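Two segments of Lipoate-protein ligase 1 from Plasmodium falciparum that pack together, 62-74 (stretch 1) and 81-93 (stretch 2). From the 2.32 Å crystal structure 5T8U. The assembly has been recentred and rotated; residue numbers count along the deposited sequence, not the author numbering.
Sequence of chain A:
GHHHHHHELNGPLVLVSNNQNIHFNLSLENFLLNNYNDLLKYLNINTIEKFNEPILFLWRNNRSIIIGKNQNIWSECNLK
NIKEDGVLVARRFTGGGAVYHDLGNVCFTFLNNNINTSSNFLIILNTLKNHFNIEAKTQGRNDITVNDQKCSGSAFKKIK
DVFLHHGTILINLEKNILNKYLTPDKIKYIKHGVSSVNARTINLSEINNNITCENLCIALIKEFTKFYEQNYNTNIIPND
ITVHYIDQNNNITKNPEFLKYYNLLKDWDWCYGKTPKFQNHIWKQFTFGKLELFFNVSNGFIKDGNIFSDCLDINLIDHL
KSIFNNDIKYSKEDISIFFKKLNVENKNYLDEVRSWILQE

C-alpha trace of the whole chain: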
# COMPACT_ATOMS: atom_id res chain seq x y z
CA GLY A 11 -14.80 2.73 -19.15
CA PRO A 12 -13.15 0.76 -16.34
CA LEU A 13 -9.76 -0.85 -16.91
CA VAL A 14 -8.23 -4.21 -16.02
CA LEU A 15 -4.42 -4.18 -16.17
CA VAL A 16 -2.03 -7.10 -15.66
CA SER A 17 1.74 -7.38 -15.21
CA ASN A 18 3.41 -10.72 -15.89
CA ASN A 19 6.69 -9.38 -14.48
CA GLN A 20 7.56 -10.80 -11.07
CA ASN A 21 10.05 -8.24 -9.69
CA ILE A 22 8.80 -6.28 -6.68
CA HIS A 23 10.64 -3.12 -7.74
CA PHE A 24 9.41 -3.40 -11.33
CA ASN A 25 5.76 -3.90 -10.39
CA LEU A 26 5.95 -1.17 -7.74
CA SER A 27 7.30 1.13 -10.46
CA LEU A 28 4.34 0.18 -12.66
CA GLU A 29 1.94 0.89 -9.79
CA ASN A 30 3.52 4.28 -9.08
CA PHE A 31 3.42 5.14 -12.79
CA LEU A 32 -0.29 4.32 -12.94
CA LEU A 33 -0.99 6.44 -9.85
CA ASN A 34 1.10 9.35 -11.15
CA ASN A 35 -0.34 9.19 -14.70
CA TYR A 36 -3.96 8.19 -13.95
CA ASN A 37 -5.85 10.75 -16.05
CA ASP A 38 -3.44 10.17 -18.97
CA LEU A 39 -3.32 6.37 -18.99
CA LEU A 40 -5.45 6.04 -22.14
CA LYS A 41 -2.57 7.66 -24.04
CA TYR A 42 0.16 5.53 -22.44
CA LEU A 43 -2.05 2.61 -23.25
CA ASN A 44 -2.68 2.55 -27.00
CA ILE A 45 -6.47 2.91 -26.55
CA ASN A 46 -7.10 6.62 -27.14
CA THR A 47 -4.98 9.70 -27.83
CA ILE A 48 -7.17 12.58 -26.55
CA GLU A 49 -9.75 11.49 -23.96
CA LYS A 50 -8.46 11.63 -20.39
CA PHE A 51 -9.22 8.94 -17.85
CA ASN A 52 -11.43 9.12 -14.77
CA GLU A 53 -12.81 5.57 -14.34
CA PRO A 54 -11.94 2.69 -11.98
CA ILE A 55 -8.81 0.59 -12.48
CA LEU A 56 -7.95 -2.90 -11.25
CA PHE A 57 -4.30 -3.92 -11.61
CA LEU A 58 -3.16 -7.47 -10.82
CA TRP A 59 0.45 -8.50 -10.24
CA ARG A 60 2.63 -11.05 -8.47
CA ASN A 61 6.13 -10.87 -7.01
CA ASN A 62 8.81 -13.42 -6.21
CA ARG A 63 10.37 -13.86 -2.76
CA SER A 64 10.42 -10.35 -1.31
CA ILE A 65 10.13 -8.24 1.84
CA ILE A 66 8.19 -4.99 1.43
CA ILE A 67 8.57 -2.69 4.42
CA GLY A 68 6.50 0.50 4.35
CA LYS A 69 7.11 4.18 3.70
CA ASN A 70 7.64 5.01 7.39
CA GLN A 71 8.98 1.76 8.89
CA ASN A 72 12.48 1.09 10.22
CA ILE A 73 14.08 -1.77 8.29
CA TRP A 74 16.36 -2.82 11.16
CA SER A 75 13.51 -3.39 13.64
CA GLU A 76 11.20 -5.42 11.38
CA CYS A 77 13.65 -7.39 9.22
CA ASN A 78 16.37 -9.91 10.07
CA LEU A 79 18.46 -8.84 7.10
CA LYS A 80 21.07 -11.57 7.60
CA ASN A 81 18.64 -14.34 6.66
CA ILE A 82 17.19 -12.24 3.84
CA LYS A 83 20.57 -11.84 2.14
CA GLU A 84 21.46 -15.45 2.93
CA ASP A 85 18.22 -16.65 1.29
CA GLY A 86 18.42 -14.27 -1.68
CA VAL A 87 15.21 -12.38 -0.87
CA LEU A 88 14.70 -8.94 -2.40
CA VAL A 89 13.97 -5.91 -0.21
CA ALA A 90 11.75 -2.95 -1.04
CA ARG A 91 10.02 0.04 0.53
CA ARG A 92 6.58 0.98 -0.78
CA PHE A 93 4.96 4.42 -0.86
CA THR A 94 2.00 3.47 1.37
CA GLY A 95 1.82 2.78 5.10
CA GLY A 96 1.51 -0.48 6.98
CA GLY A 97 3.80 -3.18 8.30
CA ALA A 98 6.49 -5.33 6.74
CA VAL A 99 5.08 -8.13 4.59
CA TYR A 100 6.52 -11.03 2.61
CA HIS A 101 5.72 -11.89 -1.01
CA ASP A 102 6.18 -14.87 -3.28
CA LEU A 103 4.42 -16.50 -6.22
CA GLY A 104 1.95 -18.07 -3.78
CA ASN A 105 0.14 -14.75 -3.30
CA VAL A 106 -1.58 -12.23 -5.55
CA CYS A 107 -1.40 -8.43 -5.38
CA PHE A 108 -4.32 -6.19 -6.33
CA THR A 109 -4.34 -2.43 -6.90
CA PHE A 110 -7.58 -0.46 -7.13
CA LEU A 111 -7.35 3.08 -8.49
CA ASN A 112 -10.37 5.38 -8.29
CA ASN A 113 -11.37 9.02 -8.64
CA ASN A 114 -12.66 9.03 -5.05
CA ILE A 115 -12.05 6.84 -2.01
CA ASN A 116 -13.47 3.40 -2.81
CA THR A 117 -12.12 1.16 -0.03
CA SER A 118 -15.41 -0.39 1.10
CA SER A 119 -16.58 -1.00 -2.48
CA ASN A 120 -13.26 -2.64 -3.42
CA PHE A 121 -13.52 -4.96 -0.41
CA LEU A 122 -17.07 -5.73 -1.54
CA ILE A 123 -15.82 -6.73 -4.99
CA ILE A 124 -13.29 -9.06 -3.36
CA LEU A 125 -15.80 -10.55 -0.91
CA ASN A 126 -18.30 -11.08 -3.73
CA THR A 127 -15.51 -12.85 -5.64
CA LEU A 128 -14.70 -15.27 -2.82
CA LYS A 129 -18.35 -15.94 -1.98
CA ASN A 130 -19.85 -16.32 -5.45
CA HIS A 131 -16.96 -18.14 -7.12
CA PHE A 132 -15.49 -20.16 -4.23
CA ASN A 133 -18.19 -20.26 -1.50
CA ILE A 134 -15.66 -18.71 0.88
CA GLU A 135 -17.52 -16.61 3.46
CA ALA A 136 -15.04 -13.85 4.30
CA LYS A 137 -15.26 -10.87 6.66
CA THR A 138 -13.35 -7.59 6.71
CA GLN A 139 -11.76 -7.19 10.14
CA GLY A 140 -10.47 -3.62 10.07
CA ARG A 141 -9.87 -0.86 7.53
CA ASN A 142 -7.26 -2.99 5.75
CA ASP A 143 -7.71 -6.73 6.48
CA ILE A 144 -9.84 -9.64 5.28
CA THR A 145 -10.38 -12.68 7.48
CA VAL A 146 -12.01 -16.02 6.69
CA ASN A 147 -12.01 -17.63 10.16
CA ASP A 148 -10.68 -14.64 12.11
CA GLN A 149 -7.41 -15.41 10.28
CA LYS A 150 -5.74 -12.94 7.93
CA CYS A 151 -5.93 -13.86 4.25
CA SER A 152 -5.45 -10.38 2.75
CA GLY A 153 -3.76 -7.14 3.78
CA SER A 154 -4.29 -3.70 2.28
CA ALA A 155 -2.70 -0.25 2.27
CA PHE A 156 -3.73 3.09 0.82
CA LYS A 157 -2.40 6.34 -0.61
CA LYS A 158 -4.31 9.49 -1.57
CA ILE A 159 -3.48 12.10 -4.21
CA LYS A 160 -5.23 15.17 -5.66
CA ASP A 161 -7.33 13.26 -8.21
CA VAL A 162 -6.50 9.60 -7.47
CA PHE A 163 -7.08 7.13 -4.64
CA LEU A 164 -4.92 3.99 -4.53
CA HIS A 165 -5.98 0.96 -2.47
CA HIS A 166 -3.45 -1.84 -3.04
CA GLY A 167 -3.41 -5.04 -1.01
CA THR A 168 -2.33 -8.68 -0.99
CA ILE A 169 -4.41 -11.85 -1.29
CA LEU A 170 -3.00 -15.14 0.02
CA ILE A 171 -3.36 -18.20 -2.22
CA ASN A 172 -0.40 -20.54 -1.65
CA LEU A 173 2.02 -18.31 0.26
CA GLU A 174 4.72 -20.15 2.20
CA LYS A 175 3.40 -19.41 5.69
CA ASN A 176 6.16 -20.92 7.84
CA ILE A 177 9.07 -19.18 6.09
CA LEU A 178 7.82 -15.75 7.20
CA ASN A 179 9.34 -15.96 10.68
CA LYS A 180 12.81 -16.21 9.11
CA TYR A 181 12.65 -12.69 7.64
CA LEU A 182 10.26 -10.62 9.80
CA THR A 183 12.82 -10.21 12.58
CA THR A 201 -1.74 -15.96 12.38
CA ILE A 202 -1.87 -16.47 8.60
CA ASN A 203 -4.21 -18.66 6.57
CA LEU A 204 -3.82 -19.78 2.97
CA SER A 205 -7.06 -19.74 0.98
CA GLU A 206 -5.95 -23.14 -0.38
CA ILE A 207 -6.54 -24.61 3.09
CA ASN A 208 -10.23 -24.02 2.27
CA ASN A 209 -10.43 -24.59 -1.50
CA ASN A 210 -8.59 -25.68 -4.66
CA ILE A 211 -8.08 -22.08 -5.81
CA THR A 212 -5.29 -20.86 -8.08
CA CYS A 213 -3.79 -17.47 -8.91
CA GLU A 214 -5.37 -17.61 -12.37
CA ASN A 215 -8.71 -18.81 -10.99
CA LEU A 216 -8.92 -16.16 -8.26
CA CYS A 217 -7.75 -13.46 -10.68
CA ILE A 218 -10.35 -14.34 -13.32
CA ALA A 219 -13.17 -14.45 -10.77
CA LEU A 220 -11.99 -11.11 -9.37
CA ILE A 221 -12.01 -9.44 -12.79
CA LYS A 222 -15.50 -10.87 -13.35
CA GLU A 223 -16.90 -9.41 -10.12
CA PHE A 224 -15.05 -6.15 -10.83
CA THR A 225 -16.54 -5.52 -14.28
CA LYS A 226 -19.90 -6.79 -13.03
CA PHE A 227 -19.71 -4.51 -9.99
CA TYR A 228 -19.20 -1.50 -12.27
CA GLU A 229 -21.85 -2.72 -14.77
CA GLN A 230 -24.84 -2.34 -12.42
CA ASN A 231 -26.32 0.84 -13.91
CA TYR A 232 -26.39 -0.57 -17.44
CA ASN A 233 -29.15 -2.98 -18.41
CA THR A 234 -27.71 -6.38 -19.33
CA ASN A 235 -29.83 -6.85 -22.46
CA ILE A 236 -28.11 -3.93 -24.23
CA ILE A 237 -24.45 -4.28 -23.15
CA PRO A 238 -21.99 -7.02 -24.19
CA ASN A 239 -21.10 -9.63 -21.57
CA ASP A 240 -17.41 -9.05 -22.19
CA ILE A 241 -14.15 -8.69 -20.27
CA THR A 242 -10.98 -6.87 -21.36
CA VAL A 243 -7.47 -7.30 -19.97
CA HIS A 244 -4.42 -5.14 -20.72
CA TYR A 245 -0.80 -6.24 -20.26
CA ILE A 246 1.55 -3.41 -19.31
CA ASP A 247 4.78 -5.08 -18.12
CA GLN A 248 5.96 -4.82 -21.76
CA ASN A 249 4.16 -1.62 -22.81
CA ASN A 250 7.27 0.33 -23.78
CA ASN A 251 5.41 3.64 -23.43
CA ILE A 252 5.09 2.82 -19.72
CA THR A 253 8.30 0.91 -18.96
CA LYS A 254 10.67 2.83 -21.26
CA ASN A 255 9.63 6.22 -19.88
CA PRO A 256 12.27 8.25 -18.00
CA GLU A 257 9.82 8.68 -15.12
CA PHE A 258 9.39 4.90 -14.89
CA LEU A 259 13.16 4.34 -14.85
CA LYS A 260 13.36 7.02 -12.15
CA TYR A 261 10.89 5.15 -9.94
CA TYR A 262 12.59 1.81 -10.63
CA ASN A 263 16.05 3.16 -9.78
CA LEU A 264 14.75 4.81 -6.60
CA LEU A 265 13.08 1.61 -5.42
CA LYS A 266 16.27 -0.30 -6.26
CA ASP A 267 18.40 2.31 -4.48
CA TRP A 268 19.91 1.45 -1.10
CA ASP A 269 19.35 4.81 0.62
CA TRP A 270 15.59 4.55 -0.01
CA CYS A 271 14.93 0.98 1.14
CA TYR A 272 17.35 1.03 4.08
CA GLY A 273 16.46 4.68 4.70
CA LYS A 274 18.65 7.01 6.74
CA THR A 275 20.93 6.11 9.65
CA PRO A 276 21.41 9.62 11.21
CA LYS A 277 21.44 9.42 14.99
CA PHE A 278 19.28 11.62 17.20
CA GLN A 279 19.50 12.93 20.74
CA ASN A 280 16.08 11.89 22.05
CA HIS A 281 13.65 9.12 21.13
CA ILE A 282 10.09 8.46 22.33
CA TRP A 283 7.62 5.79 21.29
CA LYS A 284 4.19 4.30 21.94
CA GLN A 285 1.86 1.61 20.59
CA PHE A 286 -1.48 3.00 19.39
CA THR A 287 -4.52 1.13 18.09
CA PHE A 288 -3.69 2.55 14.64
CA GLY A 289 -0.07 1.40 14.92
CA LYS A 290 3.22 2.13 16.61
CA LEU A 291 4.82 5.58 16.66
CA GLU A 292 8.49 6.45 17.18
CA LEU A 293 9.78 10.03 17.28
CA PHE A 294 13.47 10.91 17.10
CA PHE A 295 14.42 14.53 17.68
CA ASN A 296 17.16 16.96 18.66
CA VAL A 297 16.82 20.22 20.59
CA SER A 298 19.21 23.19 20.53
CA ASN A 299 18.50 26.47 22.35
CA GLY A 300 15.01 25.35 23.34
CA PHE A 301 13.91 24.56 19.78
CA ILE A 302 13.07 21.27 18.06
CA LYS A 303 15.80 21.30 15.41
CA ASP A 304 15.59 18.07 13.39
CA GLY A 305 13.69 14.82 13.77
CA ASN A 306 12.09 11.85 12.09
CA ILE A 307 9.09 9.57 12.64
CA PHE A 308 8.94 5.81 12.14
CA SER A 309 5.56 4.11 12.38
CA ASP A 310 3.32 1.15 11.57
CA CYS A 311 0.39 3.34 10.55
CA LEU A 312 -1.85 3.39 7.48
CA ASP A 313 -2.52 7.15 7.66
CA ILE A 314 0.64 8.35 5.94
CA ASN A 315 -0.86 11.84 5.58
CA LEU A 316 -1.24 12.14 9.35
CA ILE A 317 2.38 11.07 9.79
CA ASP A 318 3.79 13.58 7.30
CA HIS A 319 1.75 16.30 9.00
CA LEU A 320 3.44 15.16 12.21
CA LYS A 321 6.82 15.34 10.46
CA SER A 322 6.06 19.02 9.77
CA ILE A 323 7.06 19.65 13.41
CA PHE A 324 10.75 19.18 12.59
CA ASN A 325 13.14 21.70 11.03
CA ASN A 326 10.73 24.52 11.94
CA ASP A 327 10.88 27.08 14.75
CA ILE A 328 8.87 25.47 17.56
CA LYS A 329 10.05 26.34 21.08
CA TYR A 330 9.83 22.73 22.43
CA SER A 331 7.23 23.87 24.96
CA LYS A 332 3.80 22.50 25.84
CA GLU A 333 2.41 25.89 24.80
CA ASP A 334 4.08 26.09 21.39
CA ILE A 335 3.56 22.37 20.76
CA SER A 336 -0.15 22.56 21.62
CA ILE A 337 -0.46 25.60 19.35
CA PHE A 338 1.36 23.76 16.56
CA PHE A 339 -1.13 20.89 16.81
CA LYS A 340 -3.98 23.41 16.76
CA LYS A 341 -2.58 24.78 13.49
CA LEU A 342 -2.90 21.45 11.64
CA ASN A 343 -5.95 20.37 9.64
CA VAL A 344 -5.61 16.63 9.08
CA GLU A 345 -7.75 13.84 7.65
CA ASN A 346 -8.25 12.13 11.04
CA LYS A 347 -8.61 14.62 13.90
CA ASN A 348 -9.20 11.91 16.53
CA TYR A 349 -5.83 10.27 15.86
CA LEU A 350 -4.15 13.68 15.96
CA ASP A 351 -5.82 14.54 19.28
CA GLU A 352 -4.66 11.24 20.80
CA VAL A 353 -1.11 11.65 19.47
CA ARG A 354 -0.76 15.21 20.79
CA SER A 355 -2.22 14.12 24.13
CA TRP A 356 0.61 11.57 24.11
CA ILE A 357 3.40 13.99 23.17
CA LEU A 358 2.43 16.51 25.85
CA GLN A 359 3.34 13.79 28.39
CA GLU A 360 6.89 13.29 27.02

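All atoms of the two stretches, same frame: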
# COMPACT_ATOMS: atom_id res chain seq x y z
N ASN A 62 8.05 -12.31 -6.74
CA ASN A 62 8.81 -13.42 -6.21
C ASN A 62 9.17 -13.12 -4.75
O ASN A 62 8.69 -12.17 -4.14
CB ASN A 62 10.04 -13.68 -7.07
CG ASN A 62 10.07 -15.08 -7.65
OD1 ASN A 62 9.68 -16.04 -6.99
ND2 ASN A 62 10.52 -15.20 -8.90
N ARG A 63 10.04 -13.95 -4.18
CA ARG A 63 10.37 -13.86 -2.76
C ARG A 63 10.87 -12.46 -2.42
O ARG A 63 11.93 -12.04 -2.89
CB ARG A 63 11.42 -14.92 -2.41
CG ARG A 63 10.95 -16.34 -2.73
CD ARG A 63 11.99 -17.40 -2.38
NE ARG A 63 13.08 -17.45 -3.36
CZ ARG A 63 14.35 -17.16 -3.10
NH1 ARG A 63 14.75 -16.80 -1.89
NH2 ARG A 63 15.25 -17.24 -4.08
N SER A 64 10.11 -11.74 -1.59
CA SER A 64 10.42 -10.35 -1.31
C SER A 64 9.95 -9.97 0.09
O SER A 64 9.08 -10.61 0.67
CB SER A 64 9.76 -9.42 -2.34
OG SER A 64 9.98 -9.88 -3.66
N ILE A 65 10.56 -8.91 0.61
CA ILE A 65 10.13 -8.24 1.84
C ILE A 65 9.84 -6.79 1.48
O ILE A 65 10.73 -6.08 1.01
CB ILE A 65 11.18 -8.32 2.95
CG1 ILE A 65 11.58 -9.77 3.24
CG2 ILE A 65 10.67 -7.64 4.23
CD1 ILE A 65 10.46 -10.62 3.80
N ILE A 66 8.60 -6.36 1.69
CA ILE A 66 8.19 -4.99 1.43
C ILE A 66 7.87 -4.35 2.77
O ILE A 66 7.02 -4.86 3.52
CB ILE A 66 7.00 -4.91 0.46
CG1 ILE A 66 7.31 -5.68 -0.83
CG2 ILE A 66 6.69 -3.46 0.11
CD1 ILE A 66 6.99 -7.17 -0.78
N ILE A 67 8.53 -3.24 3.07
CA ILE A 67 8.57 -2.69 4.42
C ILE A 67 7.40 -1.74 4.65
O ILE A 67 6.43 -2.09 5.34
CB ILE A 67 9.91 -1.97 4.67
CG1 ILE A 67 11.08 -2.94 4.47
CG2 ILE A 67 9.96 -1.40 6.07
CD1 ILE A 67 12.44 -2.27 4.46
N GLY A 68 7.47 -0.55 4.07
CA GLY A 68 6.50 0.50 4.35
C GLY A 68 7.17 1.86 4.39
O GLY A 68 8.30 1.98 4.87
N LYS A 69 6.47 2.88 3.90
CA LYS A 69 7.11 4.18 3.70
C LYS A 69 7.77 4.71 4.97
O LYS A 69 8.78 5.42 4.89
CB LYS A 69 6.08 5.19 3.18
CG LYS A 69 6.59 6.62 3.17
CD LYS A 69 5.69 7.54 2.37
CE LYS A 69 5.59 8.91 3.02
NZ LYS A 69 5.03 9.94 2.10
N ASN A 70 7.22 4.39 6.14
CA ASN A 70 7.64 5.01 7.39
C ASN A 70 8.15 3.99 8.41
O ASN A 70 8.26 4.31 9.59
CB ASN A 70 6.49 5.81 7.99
CG ASN A 70 6.07 6.97 7.11
OD1 ASN A 70 6.90 7.70 6.58
ND2 ASN A 70 4.76 7.14 6.94
N GLN A 71 8.49 2.78 7.98
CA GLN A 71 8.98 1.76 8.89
C GLN A 71 10.50 1.75 8.93
O GLN A 71 11.18 2.19 8.00
CB GLN A 71 8.46 0.38 8.49
CG GLN A 71 7.19 -0.04 9.21
CD GLN A 71 6.89 -1.52 9.02
OE1 GLN A 71 6.84 -2.01 7.90
NE2 GLN A 71 6.70 -2.23 10.13
N ASN A 72 11.04 1.25 10.04
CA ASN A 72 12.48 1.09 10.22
C ASN A 72 12.87 -0.33 9.83
O ASN A 72 12.38 -1.30 10.43
CB ASN A 72 12.87 1.39 11.67
CG ASN A 72 14.33 1.07 11.95
OD1 ASN A 72 14.69 -0.08 12.18
ND2 ASN A 72 15.17 2.10 11.95
N ILE A 73 13.75 -0.45 8.84
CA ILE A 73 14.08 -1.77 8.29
C ILE A 73 14.74 -2.64 9.35
O ILE A 73 14.51 -3.86 9.40
CB ILE A 73 14.96 -1.62 7.04
CG1 ILE A 73 15.16 -2.98 6.38
CG2 ILE A 73 16.31 -0.99 7.41
CD1 ILE A 73 15.85 -2.92 5.03
N TRP A 74 15.56 -2.04 10.22
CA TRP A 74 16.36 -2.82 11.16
C TRP A 74 15.52 -3.44 12.26
O TRP A 74 15.93 -4.46 12.84
CB TRP A 74 17.45 -1.94 11.76
CG TRP A 74 18.21 -1.18 10.74
CD1 TRP A 74 17.97 0.09 10.31
CD2 TRP A 74 19.35 -1.64 9.99
NE1 TRP A 74 18.88 0.45 9.35
CE2 TRP A 74 19.74 -0.60 9.13
CE3 TRP A 74 20.07 -2.84 9.97
CZ2 TRP A 74 20.82 -0.71 8.26
CZ3 TRP A 74 21.14 -2.95 9.10
CH2 TRP A 74 21.50 -1.90 8.26
N ASN A 81 19.29 -13.22 7.32
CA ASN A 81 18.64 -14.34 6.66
C ASN A 81 18.06 -13.95 5.31
O ASN A 81 17.96 -14.80 4.41
CB ASN A 81 17.54 -14.90 7.56
CG ASN A 81 18.06 -15.27 8.93
OD1 ASN A 81 19.12 -14.80 9.35
ND2 ASN A 81 17.33 -16.12 9.64
N ILE A 82 17.70 -12.68 5.13
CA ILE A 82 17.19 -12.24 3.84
C ILE A 82 18.29 -12.35 2.79
O ILE A 82 18.10 -12.96 1.74
CB ILE A 82 16.65 -10.80 3.95
CG1 ILE A 82 15.52 -10.74 4.98
CG2 ILE A 82 16.18 -10.31 2.59
CD1 ILE A 82 14.88 -9.39 5.08
N LYS A 83 19.45 -11.76 3.08
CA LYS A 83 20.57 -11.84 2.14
C LYS A 83 21.02 -13.28 1.95
O LYS A 83 21.36 -13.69 0.84
CB LYS A 83 21.72 -10.97 2.63
N GLU A 84 21.04 -14.06 3.04
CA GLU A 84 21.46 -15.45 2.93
C GLU A 84 20.52 -16.24 2.03
O GLU A 84 20.96 -17.13 1.29
CB GLU A 84 21.52 -16.08 4.32
CG GLU A 84 22.10 -17.49 4.36
CD GLU A 84 23.57 -17.52 3.97
OE1 GLU A 84 23.96 -18.40 3.18
OE2 GLU A 84 24.33 -16.65 4.46
N ASP A 85 19.22 -15.94 2.08
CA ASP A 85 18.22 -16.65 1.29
C ASP A 85 17.93 -15.99 -0.05
O ASP A 85 17.04 -16.46 -0.77
CB ASP A 85 16.92 -16.78 2.09
CG ASP A 85 17.04 -17.76 3.24
OD1 ASP A 85 18.18 -18.07 3.64
OD2 ASP A 85 16.00 -18.24 3.73
N GLY A 86 18.63 -14.92 -0.39
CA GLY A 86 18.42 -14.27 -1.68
C GLY A 86 17.03 -13.69 -1.85
O GLY A 86 16.42 -13.85 -2.91
N VAL A 87 16.52 -13.02 -0.82
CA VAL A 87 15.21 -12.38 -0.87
C VAL A 87 15.41 -10.89 -1.14
O VAL A 87 16.29 -10.25 -0.54
CB VAL A 87 14.43 -12.60 0.44
CG1 VAL A 87 13.14 -11.78 0.46
CG2 VAL A 87 14.12 -14.08 0.63
N LEU A 88 14.61 -10.35 -2.05
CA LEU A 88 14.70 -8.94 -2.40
C LEU A 88 14.03 -8.09 -1.32
O LEU A 88 13.14 -8.56 -0.60
CB LEU A 88 14.06 -8.68 -3.76
CG LEU A 88 14.66 -9.46 -4.93
CD1 LEU A 88 13.86 -9.24 -6.20
CD2 LEU A 88 16.12 -9.08 -5.14
N VAL A 89 14.47 -6.84 -1.21
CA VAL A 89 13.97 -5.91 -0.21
C VAL A 89 13.45 -4.67 -0.93
O VAL A 89 14.05 -4.22 -1.91
CB VAL A 89 15.07 -5.54 0.81
CG1 VAL A 89 14.56 -4.51 1.81
CG2 VAL A 89 15.57 -6.79 1.53
N ALA A 90 12.34 -4.13 -0.43
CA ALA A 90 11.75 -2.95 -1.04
C ALA A 90 11.01 -2.14 0.01
O ALA A 90 10.64 -2.65 1.07
CB ALA A 90 10.80 -3.32 -2.19
N ARG A 91 10.80 -0.86 -0.30
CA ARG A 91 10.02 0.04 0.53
C ARG A 91 8.95 0.68 -0.35
O ARG A 91 9.27 1.35 -1.33
CB ARG A 91 10.90 1.12 1.17
CG ARG A 91 10.14 2.20 1.94
CD ARG A 91 11.07 3.30 2.41
NE ARG A 91 12.08 2.81 3.35
CZ ARG A 91 11.97 2.83 4.67
NH1 ARG A 91 10.88 3.32 5.25
NH2 ARG A 91 12.95 2.35 5.42
N ARG A 92 7.68 0.45 0.00
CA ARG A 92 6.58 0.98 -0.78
C ARG A 92 6.26 2.41 -0.36
O ARG A 92 6.82 2.95 0.60
CB ARG A 92 5.35 0.09 -0.62
CG ARG A 92 4.91 -0.13 0.82
CD ARG A 92 3.67 -1.00 0.90
NE ARG A 92 3.20 -1.13 2.28
CZ ARG A 92 3.61 -2.05 3.14
NH1 ARG A 92 3.12 -2.07 4.38
NH2 ARG A 92 4.52 -2.96 2.79
N PHE A 93 5.35 3.03 -1.10
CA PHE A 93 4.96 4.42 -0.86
C PHE A 93 3.78 4.55 0.10
O PHE A 93 3.47 5.67 0.52
CB PHE A 93 4.61 5.10 -2.18
CG PHE A 93 5.76 5.18 -3.15
CD1 PHE A 93 6.99 5.66 -2.74
CD2 PHE A 93 5.61 4.76 -4.46
CE1 PHE A 93 8.05 5.73 -3.63
CE2 PHE A 93 6.67 4.82 -5.35
CZ PHE A 93 7.89 5.31 -4.93

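The shortest polar contact between the two stretches is made by Arg 63, whose NH1 donates to the backbone O of Asp 85 at 2.6 Å with an N-H...O angle of 153°. The carbonyl lies at the edge of the guanidinium, near its plane, where the N-H bonds point. Although the CA-to-CB bond of Arg 63 runs sideways, the m, t, m course of its first three chi angles brings the charged end to the point where the second stretch leaves its helix. Gly 86, with phi of 63°, closes that helix in a Schellman motif, and Val 87 N bonds back to Ile 82 O at 3.0 Å.

Next come the backbone bonds of a short parallel ladder. Strands 64-66 and 88-90 run at 14° to each other, with an axis separation of 4.7 Å. Leu 88 N donates to Arg 63 O (3.3 Å, 159°), and Ile 65 N to Leu 88 O (2.9 Å, 157°). Ala 90 N then reaches Ile 65 O (2.9 Å), and Ile 67 N reaches Ala 90 O (3.0 Å). The alternation is characteristic of parallel pairing: Ile 65 uses both its N and its O, bonding to the residues before and after its partner Val 89. CA-H...O contacts supplement the ladder, as from Ser 64 CA to Leu 88 O at 3.3 Å.

Beyond the strands, arginine side chains take over the bonding to backbone carbonyls. Arg 91 turns its guanidinium into the type I turn from Gly 68 to Gln 71. Arg 91 NH1 and NH2 both donate to Gln 71 O, at 3.0 and 3.1 Å, and NH1 adds a weak bond to Lys 69 O at 3.0 Å. A positive group thus gathers carbonyl oxygens of the turn, and Arg 91 has the largest area covered by the opposing stretch, 105 Å². Arg 92 NH2 makes a weak bond to Ile 66 O (3.2 Å, 128°), while the backbone between Ile 67 and Gly 68 lies over one face of its guanidinium.

Apolar packing follows the strand alternation. On the face carrying Ile 65 and Val 89, Ile 65 CG1 lies 3.8 Å from both Ile 82 CD1 and Val 87 CG1, joining strand 64-66 to helix 81-84 of the second stretch. Val 89 CG1 meets Ile 73 CD1 at 3.8 Å and Ile 67 CD1 at 4.1 Å. The other face carries Ser 64, Leu 88, Ile 66 and Ala 90; its contact between Ile 66 CG1 and Ala 90 CB is looser, at 4.4 Å. Altogether the pairing buries 935 Å², counting both sides.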